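Local atomic coordinates of ureidoglycolate hydrolase (Arabidopsis thaliana, PDB entry 4PXE), a protein that hydrolyses (S)-ureidoglycolate to glyoxylate, ammonium and carbon dioxide in plant purine breakdown, working as a manganese-dependent homodimer of the peptidase M20 family. Residues A[268-273]-A[318-323]; A[287-292]-A[297-302]. All coordinates share one frame; numbering follows the deposited sequence.

Contact 1 (A[268-273]-A[318-323])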
loop_
_atom_site.group_PDB
_atom_site.type_symbol
_atom_site.label_atom_id
_atom_site.label_comp_id
_atom_site.label_asym_id
_atom_site.label_seq_id
_atom_site.Cartn_x
_atom_site.Cartn_y
_atom_site.Cartn_z
ATOM N N GLU A 268 -13.589 -10.164 -12.326
ATOM C CA GLU A 268 -14.221 -11.414 -11.924
ATOM C C GLU A 268 -15.394 -11.773 -12.834
ATOM O O GLU A 268 -15.500 -12.923 -13.293
ATOM C CB GLU A 268 -14.693 -11.342 -10.471
ATOM C CG GLU A 268 -15.466 -12.587 -10.045
ATOM C CD GLU A 268 -16.117 -12.466 -8.682
ATOM O OE1 GLU A 268 -16.664 -11.394 -8.351
ATOM O OE2 GLU A 268 -16.084 -13.467 -7.927
ATOM N N LYS A 269 -16.255 -10.796 -13.101
ATOM C CA LYS A 269 -17.408 -10.995 -13.975
ATOM C C LYS A 269 -17.011 -11.509 -15.357
ATOM O O LYS A 269 -17.582 -12.486 -15.857
ATOM C CB LYS A 269 -18.191 -9.686 -14.112
ATOM C CG LYS A 269 -19.417 -9.788 -15.011
ATOM C CD LYS A 269 -20.186 -8.466 -15.084
ATOM C CE LYS A 269 -19.357 -7.373 -15.730
ATOM N NZ LYS A 269 -20.018 -6.029 -15.617
ATOM N N HIS A 270 -16.028 -10.865 -15.977
ATOM C CA HIS A 270 -15.650 -11.231 -17.341
ATOM C C HIS A 270 -15.004 -12.615 -17.392
ATOM O O HIS A 270 -15.195 -13.369 -18.352
ATOM C CB HIS A 270 -14.743 -10.176 -17.978
ATOM C CG HIS A 270 -15.404 -8.837 -18.116
ATOM N ND1 HIS A 270 -16.701 -8.697 -18.560
ATOM C CD2 HIS A 270 -14.961 -7.587 -17.842
ATOM C CE1 HIS A 270 -17.029 -7.415 -18.556
ATOM N NE2 HIS A 270 -15.989 -6.719 -18.130
ATOM N N VAL A 271 -14.238 -12.954 -16.362
ATOM C CA VAL A 271 -13.682 -14.304 -16.264
ATOM C C VAL A 271 -14.814 -15.339 -16.229
ATOM O O VAL A 271 -14.806 -16.308 -16.997
ATOM C CB VAL A 271 -12.785 -14.449 -15.001
ATOM C CG1 VAL A 271 -12.429 -15.924 -14.748
ATOM C CG2 VAL A 271 -11.524 -13.624 -15.155
ATOM N N LEU A 272 -15.791 -15.129 -15.359
ATOM C CA LEU A 272 -16.920 -16.049 -15.228
ATOM C C LEU A 272 -17.758 -16.121 -16.508
ATOM O O LEU A 272 -18.372 -17.151 -16.793
ATOM C CB LEU A 272 -17.779 -15.681 -14.012
ATOM C CG LEU A 272 -17.076 -15.769 -12.651
ATOM C CD1 LEU A 272 -18.014 -15.374 -11.529
ATOM C CD2 LEU A 272 -16.520 -17.165 -12.415
ATOM N N GLU A 273 -17.780 -15.038 -17.282
ATOM C CA GLU A 273 -18.510 -15.011 -18.553
ATOM C C GLU A 273 -17.926 -15.943 -19.617
ATOM O O GLU A 273 -18.584 -16.219 -20.626
ATOM C CB GLU A 273 -18.574 -13.585 -19.120
ATOM C CG GLU A 273 -19.559 -12.673 -18.408
ATOM C CD GLU A 273 -19.385 -11.203 -18.781
ATOM O OE1 GLU A 273 -18.415 -10.860 -19.493
ATOM O OE2 GLU A 273 -20.228 -10.386 -18.348
ATOM N N ILE A 318 -9.456 -9.969 -21.731
ATOM C CA ILE A 318 -8.687 -8.723 -21.762
ATOM C C ILE A 318 -9.456 -7.594 -22.460
ATOM O O ILE A 318 -9.512 -6.474 -21.958
ATOM C CB ILE A 318 -7.324 -8.914 -22.442
ATOM C CG1 ILE A 318 -6.457 -9.895 -21.651
ATOM C CG2 ILE A 318 -6.599 -7.577 -22.607
ATOM C CD1 ILE A 318 -5.183 -10.266 -22.378
ATOM N N LYS A 319 -10.047 -7.885 -23.613
ATOM C CA LYS A 319 -10.837 -6.873 -24.324
ATOM C C LYS A 319 -11.991 -6.356 -23.469
ATOM O O LYS A 319 -12.254 -5.144 -23.425
ATOM C CB LYS A 319 -11.371 -7.433 -25.646
ATOM C CG LYS A 319 -10.290 -7.916 -26.594
ATOM C CD LYS A 319 -10.835 -8.136 -27.999
ATOM C CE LYS A 319 -9.909 -9.021 -28.830
ATOM N NZ LYS A 319 -10.156 -10.470 -28.566
ATOM N N LYS A 320 -12.689 -7.263 -22.788
ATOM C CA LYS A 320 -13.807 -6.878 -21.933
ATOM C C LYS A 320 -13.326 -6.038 -20.755
ATOM O O LYS A 320 -14.000 -5.093 -20.358
ATOM C CB LYS A 320 -14.572 -8.095 -21.413
ATOM C CG LYS A 320 -15.326 -8.893 -22.482
ATOM C CD LYS A 320 -15.978 -10.098 -21.840
ATOM C CE LYS A 320 -16.921 -10.828 -22.787
ATOM N NZ LYS A 320 -17.506 -11.994 -22.065
ATOM N N ILE A 321 -12.168 -6.377 -20.199
ATOM C CA ILE A 321 -11.627 -5.585 -19.095
ATOM C C ILE A 321 -11.328 -4.151 -19.551
ATOM O O ILE A 321 -11.631 -3.191 -18.833
ATOM C CB ILE A 321 -10.379 -6.242 -18.476
ATOM C CG1 ILE A 321 -10.786 -7.526 -17.742
ATOM C CG2 ILE A 321 -9.676 -5.274 -17.510
ATOM C CD1 ILE A 321 -9.618 -8.413 -17.364
ATOM N N GLN A 322 -10.765 -3.998 -20.748
ATOM C CA GLN A 322 -10.484 -2.659 -21.263
ATOM C C GLN A 322 -11.767 -1.873 -21.504
ATOM O O GLN A 322 -11.844 -0.680 -21.185
ATOM C CB GLN A 322 -9.635 -2.699 -22.532
ATOM C CG GLN A 322 -9.165 -1.310 -22.945
ATOM C CD GLN A 322 -7.983 -1.330 -23.891
ATOM O OE1 GLN A 322 -7.527 -2.394 -24.320
ATOM N NE2 GLN A 322 -7.469 -0.144 -24.216
ATOM N N GLU A 323 -12.782 -2.540 -22.050
ATOM C CA GLU A 323 -14.093 -1.918 -22.227
ATOM C C GLU A 323 -14.676 -1.459 -20.891
ATOM O O GLU A 323 -15.154 -0.326 -20.766
ATOM C CB GLU A 323 -15.056 -2.867 -22.954
ATOM C CG GLU A 323 -14.685 -3.079 -24.419
ATOM C CD GLU A 323 -15.459 -4.206 -25.092
ATOM O OE1 GLU A 323 -16.201 -4.938 -24.400
ATOM O OE2 GLU A 323 -15.316 -4.360 -26.324
HETATM O O HOH W 1 -15.308 -13.506 -21.129
#
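H270 and K320 meet in a helix-helix contact of the dimerization region of this M20-family enzyme, where helices 256-272 and 311-332 pack beside each other, the second of them lying against strands 222-239 and 335-344. The imidazole of H270 presents one face to the lysine: CB of K320 sits over the middle of the ring, 3.5 Å from the ring centroid and 10° off its normal, a CH-pi contact. A flat aromatic ring suits this buried position because it lets the aliphatic part of the lysine pack closely while its two nitrogens, at the edge, remain usable for polar bonds. One of them, ND1, donates to OE1 of E273 at 2.9 Å, with the carboxylate oxygen lying in the ring plane and the N-H pointing almost straight at it (176°). The other, NE2, is hydrogen-bonded to OG of S324, one turn beyond K320, and the two bonds together should fix the rotation of the ring. K320 has CG beside its own backbone N, chi1 -67°, and an extended chain beyond, which carries the ammonium past the ring to E273. There NZ of K320 forms a salt bridge with OE1 of E273, 3.0 Å long. The same oxygen thus serves two donors, which reach it from opposite faces of the carboxylate, both well out of its plane. Lysine fits here because its CB rests on the ring while the extended chain lets the charge reach the glutamate. Deeper in, CG1 of I321 approaches CD2 of H270 at 4.2 Å, while its side chain also touches L234 and F339. A water bridges the two helices as well, donating to the carbonyl O of H270 and accepting from NZ of K320, each bond 2.8 Å long.

Contact 2 (A[287-292]-A[297-302])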
loop_
_atom_site.group_PDB
_atom_site.type_symbol
_atom_site.label_atom_id
_atom_site.label_comp_id
_atom_site.label_asym_id
_atom_site.label_seq_id
_atom_site.Cartn_x
_atom_site.Cartn_y
_atom_site.Cartn_z
ATOM N N GLU A 287 -3.819 -0.355 -5.062
ATOM C CA GLU A 287 -3.227 0.653 -4.189
ATOM C C GLU A 287 -3.923 1.984 -4.354
ATOM O O GLU A 287 -4.228 2.402 -5.476
ATOM C CB GLU A 287 -1.738 0.804 -4.486
ATOM C CG GLU A 287 -0.949 -0.482 -4.253
ATOM C CD GLU A 287 0.505 -0.370 -4.657
ATOM O OE1 GLU A 287 0.830 0.506 -5.485
ATOM O OE2 GLU A 287 1.321 -1.172 -4.148
ATOM N N LEU A 288 -4.178 2.637 -3.225
ATOM C CA LEU A 288 -4.796 3.963 -3.220
ATOM C C LEU A 288 -3.793 5.045 -2.846
ATOM O O LEU A 288 -2.929 4.852 -1.989
ATOM C CB LEU A 288 -5.971 4.005 -2.250
ATOM C CG LEU A 288 -7.066 2.944 -2.393
ATOM C CD1 LEU A 288 -8.146 3.115 -1.326
ATOM C CD2 LEU A 288 -7.655 2.978 -3.814
ATOM N N HIS A 289 -3.928 6.196 -3.498
ATOM C CA HIS A 289 -3.149 7.380 -3.169
ATOM C C HIS A 289 -4.122 8.517 -2.899
ATOM O O HIS A 289 -5.077 8.707 -3.651
ATOM C CB HIS A 289 -2.240 7.756 -4.343
ATOM C CG HIS A 289 -1.595 9.102 -4.202
ATOM N ND1 HIS A 289 -0.405 9.294 -3.533
ATOM C CD2 HIS A 289 -1.983 10.326 -4.638
ATOM C CE1 HIS A 289 -0.083 10.575 -3.567
ATOM N NE2 HIS A 289 -1.028 11.224 -4.225
ATOM N N PRO A 290 -3.877 9.302 -1.833
ATOM C CA PRO A 290 -2.692 9.263 -0.960
ATOM C C PRO A 290 -2.690 8.178 0.121
ATOM O O PRO A 290 -1.664 7.998 0.788
ATOM C CB PRO A 290 -2.703 10.654 -0.304
ATOM C CG PRO A 290 -4.104 11.040 -0.310
ATOM C CD PRO A 290 -4.724 10.477 -1.561
ATOM N N GLY A 291 -3.798 7.460 0.287
ATOM C CA GLY A 291 -3.848 6.396 1.277
ATOM C C GLY A 291 -3.932 6.909 2.701
ATOM O O GLY A 291 -3.203 6.451 3.586
ATOM N N ALA A 292 -4.814 7.875 2.917
ATOM C CA ALA A 292 -5.080 8.373 4.258
ATOM C C ALA A 292 -6.572 8.239 4.509
ATOM O O ALA A 292 -7.373 8.383 3.585
ATOM C CB ALA A 292 -4.646 9.818 4.388
ATOM N N PRO A 297 -9.411 9.097 -2.266
ATOM C CA PRO A 297 -8.350 8.700 -3.202
ATOM C C PRO A 297 -8.397 9.469 -4.523
ATOM O O PRO A 297 -9.443 9.501 -5.175
ATOM C CB PRO A 297 -8.633 7.210 -3.443
ATOM C CG PRO A 297 -9.322 6.753 -2.196
ATOM C CD PRO A 297 -10.164 7.941 -1.745
ATOM N N SER A 298 -7.265 10.066 -4.896
ATOM C CA SER A 298 -7.139 10.791 -6.162
ATOM C C SER A 298 -6.458 9.943 -7.230
ATOM O O SER A 298 -6.482 10.285 -8.404
ATOM C CB SER A 298 -6.373 12.111 -5.988
ATOM O OG SER A 298 -5.102 11.905 -5.400
ATOM N N LYS A 299 -5.831 8.849 -6.817
ATOM C CA LYS A 299 -5.244 7.907 -7.757
ATOM C C LYS A 299 -5.444 6.498 -7.236
ATOM O O LYS A 299 -5.322 6.247 -6.041
ATOM C CB LYS A 299 -3.755 8.173 -7.950
ATOM C CG LYS A 299 -3.412 9.466 -8.654
ATOM C CD LYS A 299 -2.011 9.406 -9.239
ATOM C CE LYS A 299 -0.986 8.960 -8.205
ATOM N NZ LYS A 299 0.390 8.912 -8.785
ATOM N N SER A 300 -5.775 5.579 -8.133
ATOM C CA SER A 300 -5.775 4.170 -7.781
ATOM C C SER A 300 -4.982 3.410 -8.827
ATOM O O SER A 300 -4.909 3.816 -9.983
ATOM C CB SER A 300 -7.196 3.629 -7.667
ATOM O OG SER A 300 -7.895 3.739 -8.898
ATOM N N HIS A 301 -4.384 2.305 -8.401
ATOM C CA HIS A 301 -3.451 1.539 -9.212
ATOM C C HIS A 301 -3.801 0.076 -9.020
ATOM O O HIS A 301 -3.760 -0.426 -7.891
ATOM C CB HIS A 301 -2.021 1.823 -8.718
ATOM C CG HIS A 301 -0.966 0.960 -9.341
ATOM N ND1 HIS A 301 -0.223 1.359 -10.434
ATOM C CD2 HIS A 301 -0.509 -0.269 -9.004
ATOM C CE1 HIS A 301 0.631 0.400 -10.755
ATOM N NE2 HIS A 301 0.480 -0.596 -9.901
ATOM N N LEU A 302 -4.166 -0.597 -10.112
ATOM C CA LEU A 302 -4.480 -2.028 -10.080
ATOM C C LEU A 302 -3.506 -2.786 -10.944
ATOM O O LEU A 302 -3.102 -2.307 -12.005
ATOM C CB LEU A 302 -5.863 -2.322 -10.655
ATOM C CG LEU A 302 -7.088 -1.645 -10.077
ATOM C CD1 LEU A 302 -7.287 -0.320 -10.795
ATOM C CD2 LEU A 302 -8.315 -2.544 -10.207
#
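Strands 287-289 and 299-302 run antiparallel, their axes 4.8 Å apart at an angle of 164°, as the two arms of a beta hairpin. E287 and H301 form a hydrogen-bonded pair, with N of E287 2.8 Å from O of H301; L288 and S300 form the non-hydrogen-bonded pair that follows. N of H289 then donates to O of K299 at 2.9 Å. At H289 the regular pattern ends in a classic beta bulge: its carbonyl O accepts from N of S298 at 2.9 Å and from N of K299 at 3.3 Å. P290, after a cis peptide bond and with no N-H to give, suits the strand end.

E287, H289, K299 and H301 share one face. CB of H289 and CB of K299 touch at 3.9 Å. The lysine, bent at chi3 (-51°), also brings its CE near CD2 of the imidazole. E287 and H301 lie side by side, though the ring's ND1 and NE2 are bonded to E237 and E303. On the other face CD1 of L288 packs on CG of P297, 3.9 Å away, and small S300 bonds through OG to A256 O.

Strand 222-239 flanks 295-308 on its far side, helix 256-272 covers S300 and L302 through A260, and the second subunit supplies Y98, edge-to-face with H289, and L286 against L288.

How the contacts relate
Both contacts belong to the region involved in dimerization, and both arms of contact 2 fall between the two segments of contact 1: helix 256-272 leads into strand 280-289, and strand 295-308 into helix 311-332. Their centres are 23 Å apart and their nearest atoms about 8 Å, so they do not touch, but helix 256-272 takes part in contact 1 and packs on strand 295-308 of contact 2. Both also reach the second subunit. Neither lies in the active site: the side chain of P290 is about 11 Å from a bound manganese ion, 12 Å from glyoxylate and 8 Å from the side chain of substrate-binding N294, and that of I321 about 10 Å from that of R307.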